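Local structure of phosphoribosylaminoimidazole-succinocarboxamide synthase (Pyrococcus horikoshii, 3U55) at residues I79-D84 / G179-G184. The protein catalyses the ATP-dependent ligation of L-aspartate to carboxyaminoimidazole ribonucleotide, giving SAICAR in de novo purine biosynthesis. Sequence-based numbering, arbitrary orientation.
Sequences IVEKLD and GKDKNG
Asp-84 and Lys-180 form an antiparallel hydrogen-bonded pair where strands 84-93 and 169-180 of the larger sheet meet; residues 82 and 83 link that sheet to strand 77-81 of the four-stranded one. Two backbone bonds define the register: Asp-84 N to Lys-180 O, 3.0 Å and 156° at the hydrogen, and Lys-180 N to Asp-84 O, 2.8 Å, with the donor above the carbonyl plane.

Apolar contact rests on Leu-83. Its chi1 of -56° sets CG beside the backbone N, whence the methyls spread over residues 179 and 181: CD1 is 4.0 Å from Gly-179 CA, CD2 3.8 Å from Asp-181 CB; Val-187 also touches Leu-83. An alanine here would probably leave a gap against Gly-179 CA and Asp-181 CB, where the methyls now pack.

Between the carboxylates, the link runs through water. Glu-81 OE2 approaches Asp-181 CB closely (3.4 Å), the carboxylate planes 40° apart. Glu-81 OE2 and Asp-181 OD2 are 4.3 Å apart; one water within 2.8 Å of both bridges them, probably easing like-charge repulsion. Asp-181 begins a type I turn to Gly-184; its OD1 accepts from Asp-185 N. A second water donates to Glu-81 OE2 and accepts from Lys-182 N at 2.8 Å.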
loop_
_atom_site.group_PDB
_atom_site.type_symbol
_atom_site.label_atom_id
_atom_site.label_comp_id
_atom_site.label_asym_id
_atom_site.label_seq_id
_atom_site.Cartn_x
_atom_site.Cartn_y
_atom_site.Cartn_z
ATOM N N ILE A 79 -24.371 -22.586 -5.883
ATOM C CA ILE A 79 -23.422 -23.382 -6.647
ATOM C C ILE A 79 -22.545 -22.404 -7.413
ATOM O O ILE A 79 -23.050 -21.537 -8.123
ATOM C CB ILE A 79 -24.105 -24.349 -7.622
ATOM C CG1 ILE A 79 -25.124 -25.224 -6.881
ATOM C CG2 ILE A 79 -23.058 -25.238 -8.298
ATOM C CD1 ILE A 79 -26.098 -25.925 -7.797
ATOM N N VAL A 80 -21.236 -22.551 -7.233
ATOM C CA VAL A 80 -20.249 -21.636 -7.790
ATOM C C VAL A 80 -19.160 -22.411 -8.532
ATOM O O VAL A 80 -18.900 -23.580 -8.232
ATOM C CB VAL A 80 -19.625 -20.696 -6.698
ATOM C CG1 VAL A 80 -20.697 -19.805 -6.064
ATOM C CG2 VAL A 80 -18.876 -21.491 -5.620
ATOM N N GLU A 81 -18.554 -21.753 -9.515
ATOM C CA GLU A 81 -17.464 -22.311 -10.304
ATOM C C GLU A 81 -16.197 -22.422 -9.453
ATOM O O GLU A 81 -15.863 -21.495 -8.709
ATOM C CB GLU A 81 -17.221 -21.388 -11.496
ATOM C CG GLU A 81 -16.201 -21.868 -12.504
ATOM C CD GLU A 81 -15.994 -20.868 -13.628
ATOM O OE1 GLU A 81 -16.536 -19.743 -13.545
ATOM O OE2 GLU A 81 -15.286 -21.208 -14.597
ATOM N N LYS A 82 -15.505 -23.557 -9.545
ATOM C CA LYS A 82 -14.183 -23.700 -8.928
ATOM C C LYS A 82 -13.151 -22.861 -9.686
ATOM O O LYS A 82 -13.120 -22.868 -10.918
ATOM C CB LYS A 82 -13.739 -25.172 -8.877
ATOM C CG LYS A 82 -12.470 -25.406 -8.059
ATOM C CD LYS A 82 -12.045 -26.872 -8.023
ATOM C CE LYS A 82 -10.883 -27.056 -7.056
ATOM N NZ LYS A 82 -10.338 -28.446 -7.047
ATOM N N LEU A 83 -12.326 -22.131 -8.938
ATOM C CA LEU A 83 -11.300 -21.257 -9.520
ATOM C C LEU A 83 -9.979 -21.419 -8.793
ATOM O O LEU A 83 -9.949 -21.832 -7.637
ATOM C CB LEU A 83 -11.731 -19.788 -9.424
ATOM C CG LEU A 83 -13.065 -19.338 -10.026
ATOM C CD1 LEU A 83 -13.409 -17.941 -9.517
ATOM C CD2 LEU A 83 -13.042 -19.366 -11.548
ATOM N N ASP A 84 -8.887 -21.096 -9.481
ATOM C CA ASP A 84 -7.604 -20.886 -8.834
ATOM C C ASP A 84 -7.642 -19.467 -8.277
ATOM O O ASP A 84 -7.551 -18.494 -9.030
ATOM C CB ASP A 84 -6.454 -21.045 -9.835
ATOM C CG ASP A 84 -6.180 -22.504 -10.191
ATOM O OD1 ASP A 84 -6.557 -23.406 -9.409
ATOM O OD2 ASP A 84 -5.578 -22.746 -11.257
ATOM N N GLY A 179 -10.593 -15.083 -8.920
ATOM C CA GLY A 179 -9.802 -16.265 -9.223
ATOM C C GLY A 179 -9.713 -16.421 -10.729
ATOM O O GLY A 179 -10.350 -15.677 -11.485
ATOM N N LYS A 180 -8.929 -17.400 -11.158
ATOM C CA LYS A 180 -8.722 -17.668 -12.567
ATOM C C LYS A 180 -9.383 -18.997 -12.946
ATOM O O LYS A 180 -9.236 -19.997 -12.232
ATOM C CB LYS A 180 -7.222 -17.690 -12.855
ATOM C CG LYS A 180 -6.862 -17.308 -14.270
ATOM C CD LYS A 180 -5.552 -16.527 -14.339
ATOM C CE LYS A 180 -4.343 -17.415 -14.160
ATOM N NZ LYS A 180 -3.081 -16.689 -14.519
ATOM N N ASP A 181 -10.129 -18.990 -14.049
ATOM C CA ASP A 181 -10.825 -20.189 -14.526
ATOM C C ASP A 181 -9.904 -21.012 -15.429
ATOM O O ASP A 181 -8.743 -20.646 -15.633
ATOM C CB ASP A 181 -12.177 -19.841 -15.195
ATOM C CG ASP A 181 -12.037 -19.109 -16.533
ATOM O OD1 ASP A 181 -10.959 -19.140 -17.161
ATOM O OD2 ASP A 181 -13.035 -18.491 -16.970
ATOM N N LYS A 182 -10.405 -22.120 -15.965
ATOM C CA LYS A 182 -9.541 -23.012 -16.746
ATOM C C LYS A 182 -9.055 -22.394 -18.066
ATOM O O LYS A 182 -8.018 -22.799 -18.594
ATOM C CB LYS A 182 -10.204 -24.380 -16.957
ATOM C CG LYS A 182 -10.334 -25.184 -15.669
ATOM C CD LYS A 182 -11.139 -26.459 -15.871
ATOM N N ASN A 183 -9.787 -21.401 -18.573
ATOM C CA ASN A 183 -9.386 -20.659 -19.773
ATOM C C ASN A 183 -8.362 -19.548 -19.510
ATOM O O ASN A 183 -7.916 -18.876 -20.446
ATOM C CB ASN A 183 -10.615 -20.045 -20.453
ATOM C CG ASN A 183 -11.477 -21.079 -21.148
ATOM O OD1 ASN A 183 -10.975 -22.072 -21.675
ATOM N ND2 ASN A 183 -12.786 -20.849 -21.155
ATOM N N GLY A 184 -8.013 -19.344 -18.242
ATOM C CA GLY A 184 -7.110 -18.260 -17.855
ATOM C C GLY A 184 -7.795 -16.911 -17.681
ATOM O O GLY A 184 -7.115 -15.895 -17.480
HETATM O O HOH W 1 -15.574 -18.848 -15.955
HETATM O O HOH W 2 -12.998 -23.154 -15.395
#